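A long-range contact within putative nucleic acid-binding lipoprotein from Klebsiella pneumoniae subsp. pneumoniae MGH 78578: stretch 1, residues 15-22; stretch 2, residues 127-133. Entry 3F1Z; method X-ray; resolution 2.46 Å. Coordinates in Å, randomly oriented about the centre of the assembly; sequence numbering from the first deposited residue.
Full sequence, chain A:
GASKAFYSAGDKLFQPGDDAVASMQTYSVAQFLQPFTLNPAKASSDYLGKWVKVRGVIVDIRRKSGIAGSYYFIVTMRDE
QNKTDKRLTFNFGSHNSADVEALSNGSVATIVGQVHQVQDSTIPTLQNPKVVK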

ATOM      1  N   GLN A  15       5.784 -13.565  -4.100  1.00 73.39           N
ATOM      2  CA  GLN A  15       6.250 -12.293  -3.477  1.00 73.73           C
ATOM      3  C   GLN A  15       7.701 -11.972  -3.885  1.00 73.87           C
ATOM      4  O   GLN A  15       8.547 -12.883  -3.941  1.00 74.74           O
ATOM      5  CB  GLN A  15       6.145 -12.342  -1.945  1.00 73.54           C
ATOM      6  CG  GLN A  15       6.453 -10.978  -1.299  1.00 73.71           C
ATOM      7  CD  GLN A  15       6.053 -10.887   0.165  1.00 73.88           C
ATOM      8  OE1 GLN A  15       6.588 -11.619   1.007  1.00 74.77           O
ATOM      9  NE2 GLN A  15       5.137  -9.966   0.483  1.00 71.81           N
ATOM     10  N   PRO A  16       8.004 -10.681  -4.162  1.00 73.30           N
ATOM     11  CA  PRO A  16       9.382 -10.363  -4.546  1.00 72.87           C
ATOM     12  C   PRO A  16      10.346 -10.352  -3.344  1.00 72.67           C
ATOM     13  O   PRO A  16       9.998  -9.809  -2.273  1.00 72.96           O
ATOM     14  CB  PRO A  16       9.261  -8.958  -5.174  1.00 72.82           C
ATOM     15  CG  PRO A  16       7.797  -8.671  -5.251  1.00 72.61           C
ATOM     16  CD  PRO A  16       7.175  -9.466  -4.168  1.00 72.72           C
ATOM     17  N   GLY A  17      11.529 -10.955  -3.541  1.00 71.70           N
ATOM     18  CA  GLY A  17      12.589 -11.022  -2.526  1.00 70.96           C
ATOM     19  C   GLY A  17      13.429  -9.751  -2.481  1.00 69.82           C
ATOM     20  O   GLY A  17      13.277  -8.869  -3.315  1.00 68.94           O
ATOM     21  N   ASP A  18      14.347  -9.679  -1.524  1.00 69.47           N
ATOM     22  CA  ASP A  18      15.159  -8.468  -1.292  1.00 68.71           C
ATOM     23  C   ASP A  18      15.842  -7.809  -2.499  1.00 67.11           C
ATOM     24  O   ASP A  18      15.714  -6.603  -2.691  1.00 67.56           O
ATOM     25  CB  ASP A  18      16.185  -8.715  -0.173  1.00 69.55           C
ATOM     26  CG  ASP A  18      15.549  -8.716   1.218  1.00 70.33           C
ATOM     27  OD1 ASP A  18      14.302  -8.833   1.336  1.00 70.81           O
ATOM     28  OD2 ASP A  18      16.307  -8.593   2.203  1.00 71.19           O
ATOM     29  N   ASP A  19      16.569  -8.564  -3.306  1.00 65.16           N
ATOM     30  CA  ASP A  19      17.248  -7.944  -4.450  1.00 63.14           C
ATOM     31  C   ASP A  19      16.258  -7.471  -5.535  1.00 61.32           C
ATOM     32  O   ASP A  19      16.524  -6.476  -6.202  1.00 61.62           O
ATOM     33  CB  ASP A  19      18.412  -8.817  -5.000  1.00 64.87           C
ATOM     34  CG  ASP A  19      17.995 -10.257  -5.310  1.00 65.74           C
ATOM     35  OD1 ASP A  19      16.812 -10.619  -5.041  1.00 66.35           O
ATOM     36  OD2 ASP A  19      18.868 -11.017  -5.808  1.00 65.66           O
ATOM     37  N   ALA A  20      15.128  -8.159  -5.702  1.00 58.49           N
ATOM     38  CA  ALA A  20      14.092  -7.709  -6.642  1.00 57.21           C
ATOM     39  C   ALA A  20      13.494  -6.381  -6.150  1.00 54.19           C
ATOM     40  O   ALA A  20      13.168  -5.504  -6.937  1.00 53.51           O
ATOM     41  CB  ALA A  20      12.989  -8.760  -6.792  1.00 56.16           C
ATOM     42  N   VAL A  21      13.360  -6.261  -4.836  1.00 51.76           N
ATOM     43  CA  VAL A  21      12.822  -5.070  -4.189  1.00 50.29           C
ATOM     44  C   VAL A  21      13.761  -3.869  -4.342  1.00 49.30           C
ATOM     45  O   VAL A  21      13.317  -2.772  -4.704  1.00 47.96           O
ATOM     46  CB  VAL A  21      12.544  -5.335  -2.699  1.00 49.57           C
ATOM     47  CG1 VAL A  21      12.568  -4.042  -1.896  1.00 48.92           C
ATOM     48  CG2 VAL A  21      11.234  -6.136  -2.529  1.00 49.06           C
ATOM     49  N   ALA A  22      15.052  -4.074  -4.079  1.00 47.92           N
ATOM     50  CA  ALA A  22      16.028  -2.992  -4.241  1.00 47.36           C
ATOM     51  C   ALA A  22      16.067  -2.526  -5.697  1.00 46.85           C
ATOM     52  O   ALA A  22      16.357  -1.370  -5.983  1.00 47.98           O
ATOM     53  CB  ALA A  22      17.403  -3.430  -3.802  1.00 46.86           C
ATOM     54  N   GLN A 127      -2.300  -5.164  -1.516  1.00 29.87           N
ATOM     55  CA  GLN A 127      -2.387  -6.465  -0.876  1.00 30.69           C
ATOM     56  C   GLN A 127      -1.014  -7.114  -0.740  1.00 30.21           C
ATOM     57  O   GLN A 127      -0.087  -6.719  -1.434  1.00 27.23           O
ATOM     58  CB  GLN A 127      -3.273  -7.369  -1.758  1.00 30.53           C
ATOM     59  CG  GLN A 127      -4.640  -6.765  -2.034  1.00 30.76           C
ATOM     60  CD  GLN A 127      -5.473  -6.599  -0.774  1.00 31.76           C
ATOM     61  OE1 GLN A 127      -5.454  -7.467   0.092  1.00 33.05           O
ATOM     62  NE2 GLN A 127      -6.207  -5.487  -0.661  1.00 31.03           N
ATOM     63  N   ASN A 128      -0.924  -8.145   0.116  1.00 31.23           N
ATOM     64  CA  ASN A 128       0.336  -8.916   0.383  1.00 32.94           C
ATOM     65  C   ASN A 128       1.566  -8.046   0.582  1.00 31.89           C
ATOM     66  O   ASN A 128       2.594  -8.289   0.024  1.00 31.67           O
ATOM     67  CB  ASN A 128       0.586  -9.918  -0.713  1.00 35.56           C
ATOM     68  CG  ASN A 128      -0.553 -10.896  -0.844  1.00 40.81           C
ATOM     69  OD1 ASN A 128      -0.972 -11.533   0.148  1.00 45.27           O
ATOM     70  ND2 ASN A 128      -1.085 -11.036  -2.075  1.00 44.39           N
ATOM     71  N   PRO A 129       1.443  -7.015   1.400  1.00 31.19           N
ATOM     72  CA  PRO A 129       2.520  -6.077   1.455  1.00 31.46           C
ATOM     73  C   PRO A 129       3.714  -6.501   2.208  1.00 31.98           C
ATOM     74  O   PRO A 129       3.636  -7.406   3.037  1.00 32.98           O
ATOM     75  CB  PRO A 129       1.899  -4.855   2.150  1.00 30.93           C
ATOM     76  CG  PRO A 129       0.519  -5.195   2.425  1.00 31.77           C
ATOM     77  CD  PRO A 129       0.320  -6.629   2.256  1.00 31.30           C
ATOM     78  N   LYS A 130       4.799  -5.770   1.984  1.00 32.89           N
ATOM     79  CA  LYS A 130       6.078  -6.039   2.651  1.00 35.43           C
ATOM     80  C   LYS A 130       6.738  -4.698   2.981  1.00 33.81           C
ATOM     81  O   LYS A 130       6.943  -3.860   2.087  1.00 31.03           O
ATOM     82  CB  LYS A 130       6.969  -6.880   1.735  1.00 36.69           C
ATOM     83  CG  LYS A 130       8.260  -7.372   2.347  1.00 39.77           C
ATOM     84  CD  LYS A 130       9.250  -7.918   1.226  1.00 40.13           C
ATOM     85  CE  LYS A 130      10.554  -8.581   1.737  1.00 41.17           C
ATOM     86  NZ  LYS A 130      11.354  -9.154   0.506  1.00 42.34           N
ATOM     87  N   VAL A 131       7.013  -4.461   4.260  1.00 32.67           N
ATOM     88  CA  VAL A 131       7.662  -3.222   4.629  1.00 32.99           C
ATOM     89  C   VAL A 131       9.144  -3.322   4.284  1.00 34.49           C
ATOM     90  O   VAL A 131       9.813  -4.242   4.712  1.00 35.07           O
ATOM     91  CB  VAL A 131       7.474  -2.871   6.112  1.00 32.14           C
ATOM     92  CG1 VAL A 131       8.380  -1.638   6.493  1.00 29.03           C
ATOM     93  CG2 VAL A 131       5.985  -2.601   6.419  1.00 28.07           C
ATOM     94  N   VAL A 132       9.636  -2.382   3.486  1.00 36.97           N
ATOM     95  CA  VAL A 132      11.018  -2.379   3.019  1.00 39.27           C
ATOM     96  C   VAL A 132      11.879  -1.646   4.017  1.00 41.22           C
ATOM     97  O   VAL A 132      12.848  -2.204   4.523  1.00 42.68           O
ATOM     98  CB  VAL A 132      11.132  -1.678   1.660  1.00 40.12           C
ATOM     99  CG1 VAL A 132      12.593  -1.603   1.225  1.00 39.32           C
ATOM    100  CG2 VAL A 132      10.253  -2.393   0.625  1.00 40.02           C
ATOM    101  N   LYS A 133      11.523  -0.394   4.290  1.00 43.49           N
ATOM    102  CA  LYS A 133      12.187   0.438   5.317  1.00 47.48           C
ATOM    103  C   LYS A 133      11.264   1.581   5.805  1.00 48.37           C
ATOM    104  O   LYS A 133      10.075   1.654   5.438  1.00 46.78           O
ATOM    105  CB  LYS A 133      13.515   1.028   4.801  1.00 48.48           C
ATOM    106  CG  LYS A 133      13.333   2.032   3.683  1.00 48.56           C
ATOM    107  CD  LYS A 133      14.645   2.339   2.968  1.00 49.28           C
ATOM    108  CE  LYS A 133      14.366   3.276   1.776  1.00 49.38           C
ATOM    109  NZ  LYS A 133      15.285   2.969   0.678  1.00 50.26           N
ATOM    110  OXT LYS A 133      11.718   2.451   6.589  1.00 49.82           O
TER

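The first stretch runs as an extended lead-in through Gln15 and Pro16, then turns into a helix at Asp18. Gly17 sits at the N-cap position, and its O accepts the first helical bond from Val21 N at 3.0 Å; Ala22 N repeats the pattern to Asp18 O, also at 3.0 Å. The second stretch turns a corner at Asn128, whose phi and psi are both positive, and Lys130 and Val131 lie in the strand that follows. The backbones keep their distance: Gln15 CA lies 7.8 Å from Asn128 CA, and Val21 CA 7.9 Å from Val132 CA. No backbone-to-backbone hydrogen bond crosses that gap, and each hydrogen bond across it has a side-chain donor.

Lys130 does most of this work and has the largest area covered by the other stretch. Its CA-to-CB bond points toward stretch 1, and all four chi angles are t, so the chain is fully extended and delivers its amine to the start of the helix. There Lys130 NZ donates to Pro16 O at 3.2 Å and to Asp18 OD1 at 3.1 Å, the latter bond being part of a salt bridge. One ammonium group thus ties together the backbone carbonyl of the residue before the N-cap and a carboxylate in the first turn. Asp18 points its CB sideways, but with chi1 in m its carboxylate ends nearer.

Within the strand, Pro129 points away and Val131 is out of reach; beyond it, Val132 points toward stretch 1. Val132 CG2 meets Val21 CG1 at 3.8 Å, a small apolar contact one helical turn beyond Gly17. At the other end, Gln15 reaches across with chi1 and chi2 both t, and Gln15 NE2 makes a weak hydrogen bond to Asn128 O, 3.1 Å long but bent to 123° at the hydrogen. The lesson is economical: one extended lysine anchors the contact, with a polar reach and an apolar touch flanking it.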